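Local coordinates for protein LRIM1 (Anopheles gambiae, PDB 3O53) that forms with APL1C a heterodimeric leucine-rich repeat complex that regulates complement-like immunity in the mosquito, this chain being the leucine-rich repeat domain of LRIM1, at residues A[10-15]-A[30-35]; A[159-164]-A[207-212]; A[233-236]-A[241-244]; A[243-248]-A[279-284]. All coordinates share one frame; numbering follows the deposited sequence.

Contact 1. Residues A[10-15]-A[30-35]; sequences NRYKIE and RQSAWN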
loop_
_atom_site.group_PDB
_atom_site.type_symbol
_atom_site.label_atom_id
_atom_site.label_comp_id
_atom_site.label_asym_id
_atom_site.label_seq_id
_atom_site.Cartn_x
_atom_site.Cartn_y
_atom_site.Cartn_z
ATOM N N ASN A 10 -18.151 -2.896 -27.070
ATOM C CA ASN A 10 -17.844 -4.157 -26.405
ATOM C C ASN A 10 -17.845 -4.037 -24.883
ATOM O O ASN A 10 -17.228 -4.848 -24.183
ATOM C CB ASN A 10 -16.498 -4.707 -26.890
ATOM C CG ASN A 10 -15.329 -3.785 -26.560
ATOM O OD1 ASN A 10 -15.467 -2.821 -25.806
ATOM N ND2 ASN A 10 -14.168 -4.086 -27.127
ATOM N N ARG A 11 -18.544 -3.035 -24.367
ATOM C CA ARG A 11 -18.634 -2.868 -22.925
ATOM C C ARG A 11 -20.091 -2.852 -22.494
ATOM O O ARG A 11 -20.900 -2.089 -23.013
ATOM C CB ARG A 11 -17.891 -1.609 -22.461
ATOM C CG ARG A 11 -18.630 -0.307 -22.659
ATOM C CD ARG A 11 -17.811 0.865 -22.141
ATOM N NE ARG A 11 -16.495 0.938 -22.769
ATOM C CZ ARG A 11 -15.599 1.889 -22.522
ATOM N NH1 ARG A 11 -15.873 2.855 -21.655
ATOM N NH2 ARG A 11 -14.426 1.875 -23.142
ATOM N N TYR A 12 -20.412 -3.733 -21.552
ATOM C CA TYR A 12 -21.778 -3.930 -21.088
ATOM C C TYR A 12 -21.921 -3.555 -19.620
ATOM O O TYR A 12 -20.975 -3.675 -18.840
ATOM C CB TYR A 12 -22.169 -5.392 -21.246
ATOM C CG TYR A 12 -22.204 -5.894 -22.668
ATOM C CD1 TYR A 12 -23.414 -6.158 -23.297
ATOM C CD2 TYR A 12 -21.031 -6.132 -23.373
ATOM C CE1 TYR A 12 -23.460 -6.633 -24.589
ATOM C CE2 TYR A 12 -21.066 -6.602 -24.670
ATOM C CZ TYR A 12 -22.286 -6.854 -25.272
ATOM O OH TYR A 12 -22.336 -7.327 -26.560
ATOM N N LYS A 13 -23.123 -3.131 -19.247
ATOM C CA LYS A 13 -23.414 -2.743 -17.876
ATOM C C LYS A 13 -24.771 -3.314 -17.503
ATOM O O LYS A 13 -25.695 -3.304 -18.312
ATOM C CB LYS A 13 -23.399 -1.217 -17.749
ATOM C CG LYS A 13 -23.810 -0.670 -16.390
ATOM C CD LYS A 13 -23.273 0.749 -16.203
ATOM C CE LYS A 13 -24.172 1.603 -15.324
ATOM N NZ LYS A 13 -24.380 1.047 -13.963
ATOM N N ILE A 14 -24.885 -3.837 -16.288
ATOM C CA ILE A 14 -26.129 -4.445 -15.847
ATOM C C ILE A 14 -26.593 -3.791 -14.551
ATOM O O ILE A 14 -25.816 -3.637 -13.614
ATOM C CB ILE A 14 -25.971 -5.967 -15.652
ATOM C CG1 ILE A 14 -25.248 -6.574 -16.860
ATOM C CG2 ILE A 14 -27.326 -6.614 -15.452
ATOM C CD1 ILE A 14 -25.189 -8.082 -16.862
ATOM N N GLU A 15 -27.861 -3.394 -14.514
ATOM C CA GLU A 15 -28.424 -2.728 -13.346
ATOM C C GLU A 15 -29.709 -3.412 -12.901
ATOM O O GLU A 15 -30.338 -4.145 -13.665
ATOM C CB GLU A 15 -28.717 -1.260 -13.658
ATOM C CG GLU A 15 -27.540 -0.493 -14.225
ATOM C CD GLU A 15 -27.857 0.972 -14.446
ATOM O OE1 GLU A 15 -27.303 1.566 -15.393
ATOM O OE2 GLU A 15 -28.666 1.528 -13.675
ATOM N N ARG A 30 -24.613 -14.015 -22.306
ATOM C CA ARG A 30 -23.842 -15.071 -22.951
ATOM C C ARG A 30 -24.189 -15.186 -24.435
ATOM O O ARG A 30 -23.407 -15.726 -25.220
ATOM C CB ARG A 30 -24.079 -16.411 -22.248
ATOM C CG ARG A 30 -23.364 -17.580 -22.898
ATOM C CD ARG A 30 -23.376 -18.806 -22.002
ATOM N NE ARG A 30 -22.596 -19.903 -22.569
ATOM C CZ ARG A 30 -22.290 -21.022 -21.920
ATOM N NH1 ARG A 30 -22.694 -21.206 -20.669
ATOM N NH2 ARG A 30 -21.574 -21.961 -22.523
ATOM N N GLN A 31 -25.363 -14.681 -24.809
ATOM C CA GLN A 31 -25.811 -14.670 -26.206
ATOM C C GLN A 31 -24.836 -13.917 -27.111
ATOM O O GLN A 31 -24.737 -14.200 -28.306
ATOM C CB GLN A 31 -27.183 -14.005 -26.309
ATOM C CG GLN A 31 -28.233 -14.634 -25.431
ATOM C CD GLN A 31 -28.615 -16.008 -25.905
ATOM O OE1 GLN A 31 -28.067 -17.009 -25.449
ATOM N NE2 GLN A 31 -29.551 -16.069 -26.842
ATOM N N SER A 32 -24.138 -12.945 -26.528
ATOM C CA SER A 32 -23.141 -12.153 -27.240
ATOM C C SER A 32 -21.812 -12.174 -26.483
ATOM O O SER A 32 -21.122 -11.159 -26.385
ATOM C CB SER A 32 -23.635 -10.712 -27.389
ATOM O OG SER A 32 -23.935 -10.145 -26.124
ATOM N N ALA A 33 -21.460 -13.347 -25.964
ATOM C CA ALA A 33 -20.302 -13.507 -25.087
ATOM C C ALA A 33 -18.984 -13.095 -25.742
ATOM O O ALA A 33 -18.072 -12.612 -25.067
ATOM C CB ALA A 33 -20.211 -14.949 -24.620
ATOM N N TRP A 34 -18.881 -13.298 -27.052
ATOM C CA TRP A 34 -17.641 -13.024 -27.769
ATOM C C TRP A 34 -17.346 -11.532 -27.788
ATOM O O TRP A 34 -16.197 -11.118 -27.902
ATOM C CB TRP A 34 -17.727 -13.548 -29.203
ATOM C CG TRP A 34 -18.829 -12.922 -29.980
ATOM C CD1 TRP A 34 -18.750 -11.804 -30.751
ATOM C CD2 TRP A 34 -20.189 -13.365 -30.048
ATOM N NE1 TRP A 34 -19.976 -11.526 -31.305
ATOM C CE2 TRP A 34 -20.877 -12.470 -30.887
ATOM C CE3 TRP A 34 -20.889 -14.436 -29.482
ATOM C CZ2 TRP A 34 -22.235 -12.613 -31.178
ATOM C CZ3 TRP A 34 -22.235 -14.576 -29.772
ATOM C CH2 TRP A 34 -22.894 -13.670 -30.613
ATOM N N ASN A 35 -18.393 -10.723 -27.682
ATOM C CA ASN A 35 -18.239 -9.280 -27.709
ATOM C C ASN A 35 -18.106 -8.635 -26.329
ATOM O O ASN A 35 -18.058 -7.408 -26.224
ATOM C CB ASN A 35 -19.425 -8.649 -28.421
ATOM C CG ASN A 35 -19.204 -7.188 -28.711
ATOM O OD1 ASN A 35 -18.103 -6.778 -29.077
ATOM N ND2 ASN A 35 -20.244 -6.387 -28.541
#
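The phenol oxygen of Tyr12 accepts a hydrogen bond from the side-chain amide of Asn35, with Asn35 ND2 3.0 Å from Tyr12 OH. The N-H points there at 146°, and the oxygen lies somewhat out of the amide plane. Ring and amide stand nearly perpendicular, at 79°, so they meet crosswise rather than stacked. Asn35 CG is carried anti to the backbone N (chi1 -169°), which brings the amide up to the phenol; ND2 also serves Gly9 O and is thus held by two acceptors. The same residue touches the ring through its backbone: Asn35 O lies in the ring plane, at the edge, 3.5 Å from Tyr12 CE2. Ser32 OG closes on the phenol from another direction, 3.3 Å from Tyr12 OH. These contacts belong to the N-terminal end of the leucine-rich repeat solenoid, where strand 11-15 pairs antiparallel with strand 4-8 and parallel with strand 38-40, and helix 22-30 is followed by the short 3-10 turn 33-35. Asn35 N bonds to Ser32 O at 3.1 Å as the chain turns, and both side chains face the phenol. The side chain of Asn10 takes part through CB, which sits 3.2 Å from Asn35 O and 3.4 Å from Asn35 OD1, while its amide end leads off elsewhere. Tyr12 is buried, its side chain resting also on Gln7 of the neighbouring strand.

Contact 2. Residues A[159-164]-A[207-212]; sequences VNFAEL and GPEFQS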
loop_
_atom_site.group_PDB
_atom_site.type_symbol
_atom_site.label_atom_id
_atom_site.label_comp_id
_atom_site.label_asym_id
_atom_site.label_seq_id
_atom_site.Cartn_x
_atom_site.Cartn_y
_atom_site.Cartn_z
ATOM N N VAL A 159 7.172 -4.777 8.887
ATOM C CA VAL A 159 7.502 -4.842 7.474
ATOM C C VAL A 159 8.895 -5.431 7.286
ATOM O O VAL A 159 9.847 -5.011 7.933
ATOM C CB VAL A 159 7.478 -3.439 6.828
ATOM C CG1 VAL A 159 8.106 -3.481 5.421
ATOM C CG2 VAL A 159 6.043 -2.918 6.766
ATOM N N ASN A 160 8.998 -6.398 6.380
ATOM C CA ASN A 160 10.275 -6.964 5.985
ATOM C C ASN A 160 10.398 -6.794 4.476
ATOM O O ASN A 160 9.698 -7.459 3.714
ATOM C CB ASN A 160 10.337 -8.448 6.377
ATOM C CG ASN A 160 11.652 -9.120 5.979
ATOM O OD1 ASN A 160 12.484 -8.542 5.275
ATOM N ND2 ASN A 160 11.832 -10.357 6.430
ATOM N N PHE A 161 11.269 -5.888 4.050
ATOM C CA PHE A 161 11.376 -5.537 2.642
ATOM C C PHE A 161 11.677 -6.740 1.768
ATOM O O PHE A 161 11.257 -6.790 0.625
ATOM C CB PHE A 161 12.455 -4.469 2.425
ATOM C CG PHE A 161 12.036 -3.084 2.851
ATOM C CD1 PHE A 161 10.791 -2.578 2.489
ATOM C CD2 PHE A 161 12.891 -2.288 3.604
ATOM C CE1 PHE A 161 10.398 -1.298 2.878
ATOM C CE2 PHE A 161 12.512 -1.006 3.996
ATOM C CZ PHE A 161 11.264 -0.506 3.633
ATOM N N ALA A 162 12.416 -7.702 2.306
ATOM C CA ALA A 162 12.724 -8.922 1.578
ATOM C C ALA A 162 11.463 -9.600 1.040
ATOM O O ALA A 162 11.501 -10.277 0.009
ATOM C CB ALA A 162 13.502 -9.885 2.474
ATOM N N GLU A 163 10.343 -9.437 1.733
ATOM C CA GLU A 163 9.097 -10.071 1.288
ATOM C C GLU A 163 8.561 -9.456 -0.010
ATOM O O GLU A 163 7.669 -10.010 -0.646
ATOM C CB GLU A 163 8.045 -10.047 2.403
ATOM C CG GLU A 163 8.371 -11.066 3.508
ATOM C CD GLU A 163 7.481 -10.953 4.735
ATOM O OE1 GLU A 163 6.451 -10.246 4.683
ATOM O OE2 GLU A 163 7.815 -11.592 5.761
ATOM N N LEU A 164 9.137 -8.325 -0.405
ATOM C CA LEU A 164 8.779 -7.654 -1.650
ATOM C C LEU A 164 9.912 -7.766 -2.680
ATOM O O LEU A 164 9.911 -7.066 -3.693
ATOM C CB LEU A 164 8.476 -6.173 -1.383
ATOM C CG LEU A 164 7.203 -5.881 -0.580
ATOM C CD1 LEU A 164 6.998 -4.370 -0.380
ATOM C CD2 LEU A 164 5.995 -6.501 -1.279
ATOM N N GLY A 207 16.241 2.601 10.645
ATOM C CA GLY A 207 17.472 1.827 10.613
ATOM C C GLY A 207 18.072 1.637 9.232
ATOM O O GLY A 207 17.632 2.265 8.276
ATOM N N PRO A 208 19.086 0.763 9.127
ATOM C CA PRO A 208 19.847 0.503 7.893
ATOM C C PRO A 208 18.991 -0.053 6.767
ATOM O O PRO A 208 19.352 0.064 5.602
ATOM C CB PRO A 208 20.883 -0.546 8.325
ATOM C CG PRO A 208 20.998 -0.376 9.795
ATOM C CD PRO A 208 19.630 0.009 10.271
ATOM N N GLU A 209 17.869 -0.658 7.125
ATOM C CA GLU A 209 16.909 -1.149 6.147
ATOM C C GLU A 209 16.486 -0.038 5.181
ATOM O O GLU A 209 16.087 -0.307 4.047
ATOM C CB GLU A 209 15.678 -1.711 6.865
ATOM C CG GLU A 209 14.928 -0.694 7.725
ATOM C CD GLU A 209 15.458 -0.581 9.159
ATOM O OE1 GLU A 209 16.500 -1.198 9.482
ATOM O OE2 GLU A 209 14.809 0.124 9.970
ATOM N N PHE A 210 16.579 1.212 5.621
ATOM C CA PHE A 210 16.107 2.321 4.800
ATOM C C PHE A 210 17.066 2.677 3.663
ATOM O O PHE A 210 16.757 3.518 2.820
ATOM C CB PHE A 210 15.747 3.528 5.676
ATOM C CG PHE A 210 14.400 3.384 6.333
ATOM C CD1 PHE A 210 13.241 3.774 5.668
ATOM C CD2 PHE A 210 14.283 2.804 7.588
ATOM C CE1 PHE A 210 11.982 3.618 6.262
ATOM C CE2 PHE A 210 13.036 2.644 8.188
ATOM C CZ PHE A 210 11.880 3.046 7.520
ATOM N N GLN A 211 18.213 2.017 3.603
ATOM C CA GLN A 211 19.038 2.140 2.408
ATOM C C GLN A 211 18.257 1.528 1.241
ATOM O O GLN A 211 18.487 1.873 0.084
ATOM C CB GLN A 211 20.401 1.466 2.578
ATOM C CG GLN A 211 21.451 1.959 1.568
ATOM C CD GLN A 211 21.665 3.476 1.610
ATOM O OE1 GLN A 211 21.444 4.118 2.634
ATOM N NE2 GLN A 211 22.102 4.049 0.488
ATOM N N SER A 212 17.314 0.638 1.556
ATOM C CA SER A 212 16.405 0.096 0.544
ATOM C C SER A 212 15.662 1.209 -0.186
ATOM O O SER A 212 15.205 1.021 -1.301
ATOM C CB SER A 212 15.379 -0.842 1.179
ATOM O OG SER A 212 15.999 -1.999 1.705
#
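Glu209 O has three neighbours: Ser212 N donates to it at 2.9 Å, Ser212 OG lies at the same distance in a weak bond that is not settled, Gly186 O being a second possible acceptor, and Phe161 CE2 rests 3.6 Å away. The setting is the side of the leucine-rich repeat solenoid away from its long run of parallel strands. There the short strands 158-160 and 183-185 pair in parallel and 3-10 turns carry the chain onward. Phe161 sits at the start of one such turn and reaches past Val184 to the turn 208-212, which also packs on Val184 through Glu209. With CG beside the backbone N and anti to the carbonyl carbon (chi1 -75°), the ring of Phe161 extends toward that turn, and its CD2 meets Ser212 CB at 3.8 Å. The serine hydroxyl has its stronger partner elsewhere, in Val188 N. Each turn is closed locally. Asn160 OD1 takes the N-H of Ala162 at 3.1 Å in an Asx turn at the start of the 3-10 segment. Glu209 folds its side chain back on its own segment, where Gly207 N donates to Glu209 OE2 at 2.9 Å, from above the carboxylate plane.

Contact 3. Residues A[233-236]-A[241-244]; sequences LRFS and HFDL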
loop_
_atom_site.group_PDB
_atom_site.type_symbol
_atom_site.label_atom_id
_atom_site.label_comp_id
_atom_site.label_asym_id
_atom_site.label_seq_id
_atom_site.Cartn_x
_atom_site.Cartn_y
_atom_site.Cartn_z
ATOM N N LEU A 233 22.959 5.901 6.732
ATOM C CA LEU A 233 22.008 6.065 5.642
ATOM C C LEU A 233 22.443 7.197 4.712
ATOM O O LEU A 233 22.913 8.233 5.167
ATOM C CB LEU A 233 20.612 6.374 6.199
ATOM C CG LEU A 233 19.837 5.240 6.871
ATOM C CD1 LEU A 233 18.528 5.782 7.439
ATOM C CD2 LEU A 233 19.569 4.098 5.876
ATOM N N ARG A 234 22.278 6.986 3.412
ATOM C CA ARG A 234 22.550 8.010 2.416
ATOM C C ARG A 234 21.404 8.062 1.411
ATOM O O ARG A 234 20.952 7.029 0.926
ATOM C CB ARG A 234 23.848 7.693 1.670
ATOM C CG ARG A 234 25.077 7.593 2.549
ATOM C CD ARG A 234 25.553 8.954 3.036
ATOM N NE ARG A 234 26.803 8.834 3.783
ATOM C CZ ARG A 234 26.878 8.592 5.090
ATOM N NH1 ARG A 234 25.776 8.453 5.817
ATOM N NH2 ARG A 234 28.059 8.490 5.678
ATOM N N PHE A 235 20.927 9.259 1.100
ATOM C CA PHE A 235 19.945 9.410 0.039
ATOM C C PHE A 235 20.585 10.025 -1.199
ATOM O O PHE A 235 21.733 10.447 -1.159
ATOM C CB PHE A 235 18.748 10.222 0.536
ATOM C CG PHE A 235 17.919 9.477 1.550
ATOM C CD1 PHE A 235 16.847 8.699 1.147
ATOM C CD2 PHE A 235 18.250 9.513 2.899
ATOM C CE1 PHE A 235 16.095 7.989 2.073
ATOM C CE2 PHE A 235 17.501 8.799 3.834
ATOM C CZ PHE A 235 16.422 8.040 3.416
ATOM N N SER A 236 19.834 10.056 -2.293
ATOM C CA SER A 236 20.340 10.497 -3.582
ATOM C C SER A 236 19.829 11.887 -3.926
ATOM O O SER A 236 19.029 12.466 -3.193
ATOM C CB SER A 236 19.894 9.528 -4.676
ATOM O OG SER A 236 18.513 9.691 -4.955
ATOM N N HIS A 241 11.275 15.339 -1.409
ATOM C CA HIS A 241 10.289 15.452 -0.335
ATOM C C HIS A 241 10.698 14.494 0.777
ATOM O O HIS A 241 10.831 13.289 0.558
ATOM C CB HIS A 241 8.879 15.141 -0.867
ATOM C CG HIS A 241 7.805 15.159 0.183
ATOM N ND1 HIS A 241 6.860 16.163 0.267
ATOM C CD2 HIS A 241 7.514 14.289 1.181
ATOM C CE1 HIS A 241 6.036 15.912 1.270
ATOM N NE2 HIS A 241 6.415 14.784 1.846
ATOM N N PHE A 242 10.936 15.042 1.960
ATOM C CA PHE A 242 11.498 14.286 3.058
ATOM C C PHE A 242 10.819 14.774 4.330
ATOM O O PHE A 242 11.085 15.881 4.793
ATOM C CB PHE A 242 13.015 14.517 3.103
ATOM C CG PHE A 242 13.749 13.663 4.104
ATOM C CD1 PHE A 242 14.179 12.390 3.771
ATOM C CD2 PHE A 242 14.042 14.154 5.367
ATOM C CE1 PHE A 242 14.873 11.617 4.689
ATOM C CE2 PHE A 242 14.737 13.393 6.285
ATOM C CZ PHE A 242 15.158 12.125 5.954
ATOM N N ASP A 243 9.943 13.945 4.897
ATOM C CA ASP A 243 9.086 14.391 5.998
ATOM C C ASP A 243 9.227 13.500 7.237
ATOM O O ASP A 243 8.679 12.396 7.283
ATOM C CB ASP A 243 7.631 14.398 5.527
ATOM C CG ASP A 243 6.699 15.094 6.493
ATOM O OD1 ASP A 243 7.138 15.428 7.608
ATOM O OD2 ASP A 243 5.513 15.293 6.136
ATOM N N LEU A 244 9.945 14.003 8.240
ATOM C CA LEU A 244 10.118 13.310 9.515
ATOM C C LEU A 244 9.498 14.107 10.652
ATOM O O LEU A 244 9.934 14.002 11.798
ATOM C CB LEU A 244 11.600 13.111 9.824
ATOM C CG LEU A 244 12.439 12.375 8.794
ATOM C CD1 LEU A 244 13.839 12.144 9.339
ATOM C CD2 LEU A 244 11.785 11.059 8.408
#
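Aromatic contact joins the two segments: Phe242 turns its edge to the face of Phe235 in a T-shaped pair. The ring centroids are 5.6 Å apart and the planes 75° from each other. One corner of the incoming ring does the touching, with Phe242 CE1 above the rim of the other ring, 3.9 Å from Phe235 CE2 and 4.1 Å from Phe235 CZ. The backbones stay well apart, so the rings alone make the contact. Phe242 does so by placing CG anti to the backbone N (chi1 -173°), which extends the ring inward from the strand. Next to it in sequence, His241 stacks on Trp218 of the preceding strand. Apolar side chains pack beside the pair, for Phe257 of helix 251-259 touches both rings, and Phe242 also rests on Val264 of helix 262-276 and on Ile219. In the leucine-rich repeat pattern LxxLxLxxN, Phe242 in strand 241-243, the last of the long parallel run, and Leu244 just after it occupy two of the inward leucine positions. Polar bonds flank this core. Arg234 loops its guanidinium back so that NH1 donates to Leu233 O at 2.9 Å and also to Lys231 O; NH1 sits above the Leu233 carbonyl plane, with that oxygen in the guanidinium plane. On the strand side, Phe242 N donates to Thr271 OG1 and Leu244 N to Tyr294 OH, where a further strand would otherwise pair.

Contact 4. Residues A[243-248]-A[279-284]; sequences DLRGNG and NEEECT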
loop_
_atom_site.group_PDB
_atom_site.type_symbol
_atom_site.label_atom_id
_atom_site.label_comp_id
_atom_site.label_asym_id
_atom_site.label_seq_id
_atom_site.Cartn_x
_atom_site.Cartn_y
_atom_site.Cartn_z
ATOM N N ASP A 243 9.943 13.945 4.897
ATOM C CA ASP A 243 9.086 14.391 5.998
ATOM C C ASP A 243 9.227 13.500 7.237
ATOM O O ASP A 243 8.679 12.396 7.283
ATOM C CB ASP A 243 7.631 14.398 5.527
ATOM C CG ASP A 243 6.699 15.094 6.493
ATOM O OD1 ASP A 243 7.138 15.428 7.608
ATOM O OD2 ASP A 243 5.513 15.293 6.136
ATOM N N LEU A 244 9.945 14.003 8.240
ATOM C CA LEU A 244 10.118 13.310 9.515
ATOM C C LEU A 244 9.498 14.107 10.652
ATOM O O LEU A 244 9.934 14.002 11.798
ATOM C CB LEU A 244 11.600 13.111 9.824
ATOM C CG LEU A 244 12.439 12.375 8.794
ATOM C CD1 LEU A 244 13.839 12.144 9.339
ATOM C CD2 LEU A 244 11.785 11.059 8.408
ATOM N N ARG A 245 8.509 14.939 10.332
ATOM C CA ARG A 245 7.815 15.712 11.348
ATOM C C ARG A 245 7.101 14.777 12.319
ATOM O O ARG A 245 6.805 13.643 11.970
ATOM C CB ARG A 245 6.781 16.632 10.699
ATOM C CG ARG A 245 7.359 17.807 9.933
ATOM C CD ARG A 245 6.227 18.603 9.326
ATOM N NE ARG A 245 5.428 17.761 8.437
ATOM C CZ ARG A 245 4.169 18.002 8.085
ATOM N NH1 ARG A 245 3.525 19.065 8.547
ATOM N NH2 ARG A 245 3.550 17.165 7.266
ATOM N N GLY A 246 6.844 15.254 13.535
ATOM C CA GLY A 246 5.992 14.550 14.476
ATOM C C GLY A 246 6.635 13.388 15.221
ATOM O O GLY A 246 5.938 12.525 15.738
ATOM N N ASN A 247 7.958 13.352 15.277
ATOM C CA ASN A 247 8.645 12.264 15.958
ATOM C C ASN A 247 9.230 12.725 17.311
ATOM O O ASN A 247 8.785 13.722 17.855
ATOM C CB ASN A 247 9.686 11.671 15.018
ATOM C CG ASN A 247 9.043 10.827 13.926
ATOM O OD1 ASN A 247 8.415 9.817 14.220
ATOM N ND2 ASN A 247 9.176 11.252 12.667
ATOM N N GLY A 248 10.197 11.997 17.861
ATOM C CA GLY A 248 10.795 12.376 19.138
ATOM C C GLY A 248 12.303 12.216 19.120
ATOM O O GLY A 248 12.867 11.491 19.932
ATOM N N ASN A 279 9.494 27.283 8.504
ATOM C CA ASN A 279 10.782 26.651 8.242
ATOM C C ASN A 279 11.186 25.601 9.286
ATOM O O ASN A 279 12.200 24.933 9.122
ATOM C CB ASN A 279 11.879 27.705 8.121
ATOM C CG ASN A 279 11.715 28.581 6.890
ATOM O OD1 ASN A 279 11.481 29.782 7.001
ATOM N ND2 ASN A 279 11.825 27.982 5.713
ATOM N N GLU A 280 10.410 25.477 10.359
ATOM C CA GLU A 280 10.636 24.427 11.348
ATOM C C GLU A 280 9.287 23.967 11.878
ATOM O O GLU A 280 8.317 24.720 11.848
ATOM C CB GLU A 280 11.537 24.918 12.493
ATOM C CG GLU A 280 10.871 25.881 13.481
ATOM C CD GLU A 280 11.853 26.466 14.500
ATOM O OE1 GLU A 280 13.080 26.205 14.394
ATOM O OE2 GLU A 280 11.390 27.184 15.416
ATOM N N GLU A 281 9.216 22.724 12.339
ATOM C CA GLU A 281 7.969 22.201 12.874
ATOM C C GLU A 281 7.755 22.769 14.260
ATOM O O GLU A 281 8.708 23.087 14.961
ATOM C CB GLU A 281 7.994 20.663 12.929
ATOM C CG GLU A 281 9.064 20.083 13.840
ATOM C CD GLU A 281 8.897 18.577 14.076
ATOM O OE1 GLU A 281 7.780 18.045 13.916
ATOM O OE2 GLU A 281 9.895 17.929 14.427
ATOM N N GLU A 282 6.499 22.893 14.659
ATOM C CA GLU A 282 6.173 23.327 16.007
ATOM C C GLU A 282 6.343 22.155 16.971
ATOM O O GLU A 282 5.830 21.068 16.725
ATOM C CB GLU A 282 4.733 23.837 16.060
ATOM C CG GLU A 282 4.337 24.419 17.401
ATOM C CD GLU A 282 4.848 25.834 17.591
ATOM O OE1 GLU A 282 5.725 26.263 16.809
ATOM O OE2 GLU A 282 4.367 26.518 18.521
ATOM N N CYS A 283 7.077 22.371 18.058
ATOM C CA CYS A 283 7.274 21.333 19.062
ATOM C C CYS A 283 6.138 21.366 20.068
ATOM O O CYS A 283 5.522 22.408 20.287
ATOM C CB CYS A 283 8.592 21.533 19.800
ATOM S SG CYS A 283 9.996 21.720 18.726
ATOM N N THR A 284 5.873 20.220 20.682
ATOM C CA THR A 284 4.812 20.105 21.670
ATOM C C THR A 284 5.295 20.583 23.037
ATOM O O THR A 284 4.537 21.187 23.796
ATOM C CB THR A 284 4.328 18.653 21.781
ATOM O OG1 THR A 284 5.423 17.810 22.159
ATOM C CG2 THR A 284 3.754 18.175 20.449
HETATM O O HOH W 1 10.172 15.272 14.330
#
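Glu281 OE1 receives the backbone N-H of Gly246 at 3.0 Å, a nearly straight bond (164°) that uses the syn lone pair of the carboxylate. This is the tight point of the contact. The same oxygen lies over the backbone just before it, 3.5 Å from Arg245 CA, and touches the arginine stem, 3.7 Å from Arg245 CB. Glu281 gets there with CG set between its backbone N and carbonyl carbon (chi1 62°) and the rest of the chain extended straight across. Its second oxygen is held too: Glu281 OE2 accepts from Cys295 N and from a water 2.7 Å away, which also donates to Leu244 O and accepts from Asn247 N. The solvent side is looser, with Asn279, Glu280 and Glu282 exposed around the one engaged glutamate. The guanidinium of Arg245 leads away to Asp243 and binds it side-on, Arg245 NE to Asp243 OD1 at 3.0 Å and Arg245 NH2 to Asp243 OD2 at 2.9 Å, so this charge is engaged within its own segment. Asp243 OD1 also accepts Arg245 N, from the opposite face of its plane, in an Asx turn. Asn247, the asparagine of the LxxLxLxxN pattern, bonds to Leu244 O and to Leu221 O and Leu226 N. A final repeat loop is thus joined through Glu281 to a segment held by the Cys283-Cys295 disulfide, as in C-terminal caps of extracellular leucine-rich repeat domains.

In the fold
The four contacts follow one another along an elongated leucine-rich repeat solenoid. Contact 1 lies at the N-terminal end, its centre about 45 to 55 Å from the centres of the other three and across the chain's centre from them. Contacts 1 and 3 both reach the long run of strands, near its two ends, at strands 11-15 and 241-243. Contact 2 is on the side away from that run, about 15 Å from contact 3 between centres, and touches it through Gln211 OE1 and Arg234 N. Contacts 3 and 4 overlap at Asp243 and Leu244, handing the last strand over to the C-terminal helices and disulfide. This is consistent with caps at both ends of the repeat array.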